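Tudor and KH domain-containing protein homolog (Bombyx mori, PDB 5VQH) recognises symmetrically methylated Siwi and Ago3 through its Tudor domain, taking part in the primary piRNA pathway that represses transposons during spermatogenesis. Local coordinates at residues His54-Tyr59 and Asp86-Arg91; Gln77-Val82 and His125-Leu130. All blocks are in the same frame, centred on the assembly; numbering follows the deposited sequence.

Interaction 1 of 2, residues His54-Tyr59 and Asp86-Arg91; sequences HMTEYY and DGRWYR. With 2MR (n3, n4-dimethylarginine), chain C.
Met-55, Thr-56 and Tyr-59, on the last turns of helix 43-59, pack against Trp-89 and its neighbours where strand 89-98 begins, a mostly apolar helix-on-strand contact with one polar clamp, at the edge of the dimethylarginine pocket of the extended Tudor domain. The clamp is Thr-56 OG1, which takes the N-H of Trp-89 in a nearly straight bond (Trp-89 N to Thr-56 OG1 3.1 Å, 164° at the hydrogen). The same hydroxyl also bonds to Val-52 O, one turn back. Around it the indole does most of the filling: Tyr-59 CB sits over the face of its five-membered ring, 3.4 Å from Trp-89 CD2, in a CH-pi contact, while the phenol runs on past, its OH hydrogen-bonded to Glu-129 O. Replacing Trp-89 with an alanine would probably open a gap under Tyr-59 CB and take away the surface on which Ala-80, Val-82 and Cys-128 rest. Farther along, Met-55 bends at chi3 (55°), which brings CE to 3.6 Å from Tyr-90 C, and its SD meets Arg-91 CG.

The strand's other side belongs to the ligand. Tyr-90 OH donates a hydrogen bond to the syn lone pair of Asp-86 OD1 (2.6 Å), which also receives Arg-88 NH1 in a salt bridge; Asp-86 OD2 closes an Asx turn onto Arg-88 N. Held this way, the Tyr-90 ring has NH1 of the dimethylarginine over its centre. The end of helix 43-59 lies over the sheet, Tyr-59 reaching Ala-80 of strand 78-82 and Cys-128 of strand 128-129, while Ala-80, Val-82 and Cys-128 also touch Trp-89.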
loop_
_atom_site.group_PDB
_atom_site.type_symbol
_atom_site.label_atom_id
_atom_site.label_comp_id
_atom_site.label_asym_id
_atom_site.label_seq_id
_atom_site.Cartn_x
_atom_site.Cartn_y
_atom_site.Cartn_z
ATOM N N HIS A 54 3.963 2.399 19.166
ATOM C CA HIS A 54 2.948 2.395 20.194
ATOM C C HIS A 54 2.018 1.167 20.079
ATOM O O HIS A 54 1.782 0.451 21.065
ATOM C CB HIS A 54 2.163 3.693 20.113
ATOM C CG HIS A 54 1.167 3.853 21.203
ATOM N ND1 HIS A 54 0.128 4.752 21.127
ATOM C CD2 HIS A 54 1.041 3.226 22.397
ATOM C CE1 HIS A 54 -0.588 4.688 22.236
ATOM N NE2 HIS A 54 -0.060 3.763 23.021
ATOM N N MET A 55 1.509 0.913 18.873
ATOM C CA MET A 55 0.606 -0.188 18.683
ATOM C C MET A 55 1.336 -1.447 19.045
ATOM O O MET A 55 0.800 -2.343 19.698
ATOM C CB MET A 55 0.114 -0.246 17.249
ATOM C CG MET A 55 -0.912 0.821 16.948
ATOM S SD MET A 55 -1.601 0.793 15.277
ATOM C CE MET A 55 -2.213 -0.888 15.151
ATOM N N THR A 56 2.587 -1.506 18.655
ATOM C CA THR A 56 3.332 -2.703 18.900
ATOM C C THR A 56 3.626 -2.925 20.388
ATOM O O THR A 56 3.533 -4.066 20.842
ATOM C CB THR A 56 4.608 -2.767 18.060
ATOM O OG1 THR A 56 4.262 -2.491 16.714
ATOM C CG2 THR A 56 5.221 -4.159 18.095
ATOM N N GLU A 57 3.964 -1.881 21.150
ATOM C CA GLU A 57 4.196 -2.070 22.591
ATOM C C GLU A 57 2.864 -2.527 23.237
ATOM O O GLU A 57 2.828 -3.430 24.071
ATOM C CB GLU A 57 4.755 -0.795 23.271
ATOM N N TYR A 58 1.770 -1.925 22.797
ATOM C CA TYR A 58 0.465 -2.116 23.425
ATOM C C TYR A 58 -0.109 -3.513 23.142
ATOM O O TYR A 58 -0.376 -4.295 24.071
ATOM C CB TYR A 58 -0.477 -1.027 22.936
ATOM C CG TYR A 58 -1.837 -1.066 23.536
ATOM C CD1 TYR A 58 -2.061 -0.614 24.812
ATOM C CD2 TYR A 58 -2.922 -1.540 22.809
ATOM C CE1 TYR A 58 -3.336 -0.645 25.379
ATOM C CE2 TYR A 58 -4.201 -1.587 23.357
ATOM C CZ TYR A 58 -4.412 -1.139 24.646
ATOM O OH TYR A 58 -5.674 -1.181 25.190
ATOM N N TYR A 59 -0.280 -3.830 21.866
ATOM C CA TYR A 59 -0.884 -5.115 21.482
ATOM C C TYR A 59 0.064 -6.314 21.755
ATOM O O TYR A 59 -0.288 -7.463 21.562
ATOM C CB TYR A 59 -1.374 -5.088 20.018
ATOM C CG TYR A 59 -2.625 -4.228 19.809
ATOM C CD1 TYR A 59 -3.873 -4.670 20.211
ATOM C CD2 TYR A 59 -2.565 -2.988 19.169
ATOM C CE1 TYR A 59 -5.010 -3.916 19.996
ATOM C CE2 TYR A 59 -3.690 -2.225 18.974
ATOM C CZ TYR A 59 -4.918 -2.693 19.390
ATOM O OH TYR A 59 -6.080 -1.934 19.212
ATOM N N ASP A 86 7.762 -9.043 10.386
ATOM C CA ASP A 86 8.477 -8.406 11.510
ATOM C C ASP A 86 7.846 -8.578 12.885
ATOM O O ASP A 86 8.411 -8.131 13.888
ATOM C CB ASP A 86 8.722 -6.920 11.252
ATOM C CG ASP A 86 7.442 -6.098 11.157
ATOM O OD1 ASP A 86 7.567 -4.894 10.877
ATOM O OD2 ASP A 86 6.322 -6.624 11.361
ATOM N N GLY A 87 6.685 -9.215 12.948
ATOM C CA GLY A 87 5.988 -9.368 14.216
ATOM C C GLY A 87 5.506 -8.084 14.868
ATOM O O GLY A 87 5.239 -8.086 16.032
ATOM N N ARG A 88 5.375 -6.988 14.129
ATOM C CA ARG A 88 4.828 -5.735 14.688
ATOM C C ARG A 88 3.345 -5.512 14.298
ATOM O O ARG A 88 2.822 -6.146 13.363
ATOM C CB ARG A 88 5.683 -4.539 14.236
ATOM C CG ARG A 88 7.166 -4.629 14.593
ATOM C CD ARG A 88 7.903 -3.367 14.196
ATOM N NE ARG A 88 9.362 -3.438 14.386
ATOM C CZ ARG A 88 10.254 -3.766 13.441
ATOM N NH1 ARG A 88 9.877 -4.107 12.210
ATOM N NH2 ARG A 88 11.553 -3.765 13.729
ATOM N N TRP A 89 2.673 -4.615 15.018
ATOM C CA TRP A 89 1.235 -4.401 14.852
ATOM C C TRP A 89 0.933 -3.220 13.950
ATOM O O TRP A 89 1.550 -2.144 14.053
ATOM C CB TRP A 89 0.544 -4.215 16.222
ATOM C CG TRP A 89 0.470 -5.510 17.005
ATOM C CD1 TRP A 89 1.444 -6.051 17.788
ATOM C CD2 TRP A 89 -0.604 -6.444 17.019
ATOM N NE1 TRP A 89 1.037 -7.255 18.310
ATOM C CE2 TRP A 89 -0.220 -7.519 17.851
ATOM C CE3 TRP A 89 -1.861 -6.478 16.419
ATOM C CZ2 TRP A 89 -1.034 -8.599 18.083
ATOM C CZ3 TRP A 89 -2.656 -7.542 16.661
ATOM C CH2 TRP A 89 -2.241 -8.594 17.489
ATOM N N TYR A 90 -0.063 -3.418 13.085
ATOM C CA TYR A 90 -0.400 -2.468 12.031
ATOM C C TYR A 90 -1.924 -2.329 11.897
ATOM O O TYR A 90 -2.717 -3.157 12.368
ATOM C CB TYR A 90 0.250 -2.912 10.713
ATOM C CG TYR A 90 1.756 -2.935 10.779
ATOM C CD1 TYR A 90 2.478 -1.779 10.603
ATOM C CD2 TYR A 90 2.465 -4.105 11.047
ATOM C CE1 TYR A 90 3.861 -1.770 10.679
ATOM C CE2 TYR A 90 3.854 -4.108 11.136
ATOM C CZ TYR A 90 4.550 -2.923 10.938
ATOM O OH TYR A 90 5.936 -2.825 11.003
ATOM N N ARG A 91 -2.326 -1.247 11.272
ATOM C CA ARG A 91 -3.695 -1.014 10.980
ATOM C C ARG A 91 -3.923 -1.646 9.633
ATOM O O ARG A 91 -3.186 -1.350 8.671
ATOM C CB ARG A 91 -3.992 0.479 10.908
ATOM C CG ARG A 91 -3.621 1.231 12.159
ATOM C CD ARG A 91 -4.019 2.714 12.148
ATOM N NE ARG A 91 -3.430 3.552 11.102
ATOM C CZ ARG A 91 -3.724 4.846 10.926
ATOM N NH1 ARG A 91 -4.606 5.466 11.721
ATOM N NH2 ARG A 91 -3.166 5.529 9.943
HETATM N N 2MR C . 10.595 -2.744 8.414
HETATM C CA 2MR C . 9.733 -3.922 8.623
HETATM C CB 2MR C . 8.394 -3.690 7.930
HETATM C CG 2MR C . 7.786 -2.323 8.239
HETATM C CD 2MR C . 6.292 -2.452 8.010
HETATM N NE 2MR C . 6.047 -2.717 6.614
HETATM C CZ 2MR C . 4.862 -3.106 6.201
HETATM N NH1 2MR C . 3.963 -3.278 7.056
HETATM C CQ1 2MR C . 2.604 -3.691 6.787
HETATM N NH2 2MR C . 4.621 -3.327 4.908
HETATM C CQ2 2MR C . 5.622 -3.176 3.863
HETATM C C 2MR C . 10.293 -5.251 8.133
HETATM O O 2MR C . 9.579 -6.264 8.004
HETATM O OXT 2MR C . 11.488 -5.384 7.851
#

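Interaction 2 of 2, residues Gln77-Val82 and His125-Leu130; sequences QVVAAV and HELCEL
Ala-80 and Cys-128 face each other as an antiparallel hydrogen-bonded pair; between these two segments the direct backbone bonds are those of this pair, and the strand at about 128-129 is short and weakly bonded. Ala-80 N donates to Cys-128 O at 2.9 Å, and Cys-128 N returns the bond to Ala-80 O at 3.1 Å; both are almost straight, close to 170° at the hydrogen. Ala-80 O also receives a CA-H contact from Leu-127. Beyond the pair, toward Val-82, the chains separate and a water spans the opening, accepting from Val-82 N (2.8 Å between that nitrogen and the water) and donating to Glu-126 O. The ladder is therefore carried on by solvent where direct bonding stops.

Apolar contacts fall on two sides of this ladder. On the side of the paired residues, Ala-80 CB and Cys-128 CB lie 4.1 Å apart, with Leu-130 CD1 slightly farther from the same methyl. Leu-130 reaches onward across strand 78-82. Its CB lies against the backbone of Val-79; CG, anti to the backbone N (chi1 -172°), carries the branch whose CD2 meets Val-78 CG1 at 3.7 Å, the two side chains slanting over one another. On the other side, Leu-127 CD2 presses on Ala-81 CB at 3.5 Å and more loosely on Val-79 CG2. Val-79 CB rests on Cys-128 O, 3.6 Å away. The small side chains of Ala-80 and Ala-81 probably let these leucines come close to the strand.

Pairing of the fifth strand with the first, at the edge of a strongly bent antiparallel sheet in the order 4-3-2-1-5, is the arrangement of the canonical Tudor core, whose pocket here holds the dimethylarginine.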
loop_
_atom_site.group_PDB
_atom_site.type_symbol
_atom_site.label_atom_id
_atom_site.label_comp_id
_atom_site.label_asym_id
_atom_site.label_seq_id
_atom_site.Cartn_x
_atom_site.Cartn_y
_atom_site.Cartn_z
ATOM N N GLN A 77 -13.760 -4.149 7.694
ATOM C CA GLN A 77 -13.499 -3.677 9.055
ATOM C C GLN A 77 -12.043 -3.321 9.227
ATOM O O GLN A 77 -11.178 -4.060 8.801
ATOM C CB GLN A 77 -13.831 -4.755 10.049
ATOM C CG GLN A 77 -13.756 -4.337 11.513
ATOM C CD GLN A 77 -14.268 -5.429 12.467
ATOM O OE1 GLN A 77 -14.967 -6.331 12.058
ATOM N NE2 GLN A 77 -13.914 -5.337 13.745
ATOM N N VAL A 78 -11.780 -2.207 9.906
ATOM C CA VAL A 78 -10.411 -1.824 10.279
ATOM C C VAL A 78 -10.027 -2.386 11.653
ATOM O O VAL A 78 -10.739 -2.168 12.637
ATOM C CB VAL A 78 -10.240 -0.303 10.277
ATOM C CG1 VAL A 78 -8.831 0.084 10.660
ATOM C CG2 VAL A 78 -10.645 0.283 8.927
ATOM N N VAL A 79 -8.879 -3.064 11.700
ATOM C CA VAL A 79 -8.434 -3.839 12.854
ATOM C C VAL A 79 -6.923 -3.681 13.163
ATOM O O VAL A 79 -6.171 -3.022 12.426
ATOM C CB VAL A 79 -8.697 -5.331 12.587
ATOM C CG1 VAL A 79 -10.205 -5.614 12.507
ATOM C CG2 VAL A 79 -7.990 -5.774 11.293
ATOM N N ALA A 80 -6.475 -4.282 14.248
ATOM C CA ALA A 80 -5.066 -4.341 14.536
ATOM C C ALA A 80 -4.587 -5.688 14.052
ATOM O O ALA A 80 -5.270 -6.681 14.310
ATOM C CB ALA A 80 -4.835 -4.190 16.023
ATOM N N ALA A 81 -3.439 -5.740 13.361
ATOM C CA ALA A 81 -2.924 -7.003 12.815
ATOM C C ALA A 81 -1.407 -7.070 12.794
ATOM O O ALA A 81 -0.741 -6.128 12.412
ATOM C CB ALA A 81 -3.437 -7.228 11.397
ATOM N N VAL A 82 -0.872 -8.217 13.156
ATOM C CA VAL A 82 0.540 -8.415 13.086
ATOM C C VAL A 82 0.897 -8.580 11.625
ATOM O O VAL A 82 0.108 -9.045 10.858
ATOM C CB VAL A 82 0.955 -9.660 13.891
ATOM C CG1 VAL A 82 2.386 -10.070 13.561
ATOM C CG2 VAL A 82 0.744 -9.413 15.395
ATOM N N HIS A 125 -7.757 -15.511 14.183
ATOM C CA HIS A 125 -7.523 -15.689 15.619
ATOM C C HIS A 125 -6.611 -14.603 16.198
ATOM O O HIS A 125 -6.741 -14.233 17.361
ATOM C CB HIS A 125 -6.922 -17.080 15.872
ATOM C CG HIS A 125 -6.551 -17.317 17.295
ATOM N ND1 HIS A 125 -5.270 -17.116 17.778
ATOM C CD2 HIS A 125 -7.298 -17.710 18.357
ATOM C CE1 HIS A 125 -5.243 -17.391 19.073
ATOM N NE2 HIS A 125 -6.460 -17.751 19.449
ATOM N N GLU A 126 -5.684 -14.087 15.404
ATOM C CA GLU A 126 -4.667 -13.208 15.939
ATOM C C GLU A 126 -4.922 -11.729 15.634
ATOM O O GLU A 126 -4.078 -10.900 15.928
ATOM C CB GLU A 126 -3.279 -13.644 15.442
ATOM C CG GLU A 126 -3.059 -13.553 13.925
ATOM C CD GLU A 126 -1.741 -14.170 13.499
ATOM O OE1 GLU A 126 -0.686 -13.626 13.903
ATOM O OE2 GLU A 126 -1.768 -15.200 12.763
ATOM N N LEU A 127 -6.070 -11.394 15.054
ATOM C CA LEU A 127 -6.478 -9.984 14.905
ATOM C C LEU A 127 -7.097 -9.445 16.214
ATOM O O LEU A 127 -7.636 -10.220 17.029
ATOM C CB LEU A 127 -7.491 -9.818 13.758
ATOM C CG LEU A 127 -7.138 -10.419 12.389
ATOM C CD1 LEU A 127 -8.348 -10.388 11.464
ATOM C CD2 LEU A 127 -5.978 -9.673 11.783
ATOM N N CYS A 128 -7.004 -8.130 16.413
ATOM C CA CYS A 128 -7.559 -7.497 17.583
ATOM C C CYS A 128 -8.386 -6.324 17.171
ATOM O O CYS A 128 -8.215 -5.813 16.073
ATOM C CB CYS A 128 -6.449 -7.004 18.492
ATOM S SG CYS A 128 -5.634 -8.320 19.387
ATOM N N GLU A 129 -9.283 -5.883 18.047
ATOM C CA GLU A 129 -10.008 -4.670 17.777
ATOM C C GLU A 129 -9.013 -3.509 17.848
ATOM O O GLU A 129 -8.174 -3.432 18.753
ATOM C CB GLU A 129 -11.127 -4.440 18.789
ATOM C CG GLU A 129 -11.939 -3.152 18.527
ATOM C CD GLU A 129 -11.941 -2.138 19.691
ATOM O OE1 GLU A 129 -11.685 -2.532 20.856
ATOM O OE2 GLU A 129 -12.215 -0.936 19.447
ATOM N N LEU A 130 -9.129 -2.613 16.881
ATOM C CA LEU A 130 -8.357 -1.377 16.879
ATOM C C LEU A 130 -9.003 -0.303 17.789
ATOM O O LEU A 130 -10.089 0.154 17.534
ATOM C CB LEU A 130 -8.184 -0.845 15.443
ATOM C CG LEU A 130 -7.229 0.349 15.310
ATOM C CD1 LEU A 130 -5.789 0.002 15.727
ATOM C CD2 LEU A 130 -7.247 0.944 13.917
HETATM O O HOH W 1 -2.781 -10.115 13.973
#

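How the interactions relate
From the N terminus the chain meets 54-59 at the end of helix 43-59, passes helix 62-66, runs through strand 78-82, and returns at 86-91, where interaction 1 closes its first loop. By then 77-82, the first half of interaction 2, has gone by; its partner 125-130 comes only after strands 89-98, 108-113 and 119-123. The two loops therefore cross rather than nest. They meet in space as well, with centres about 10 Å apart: Tyr-90 O probably bonds to Ala-81 N between neighbouring strands, and Tyr-59 OH to Glu-129 O. Together they tie the helix to both the middle and the edge of the five-stranded sheet.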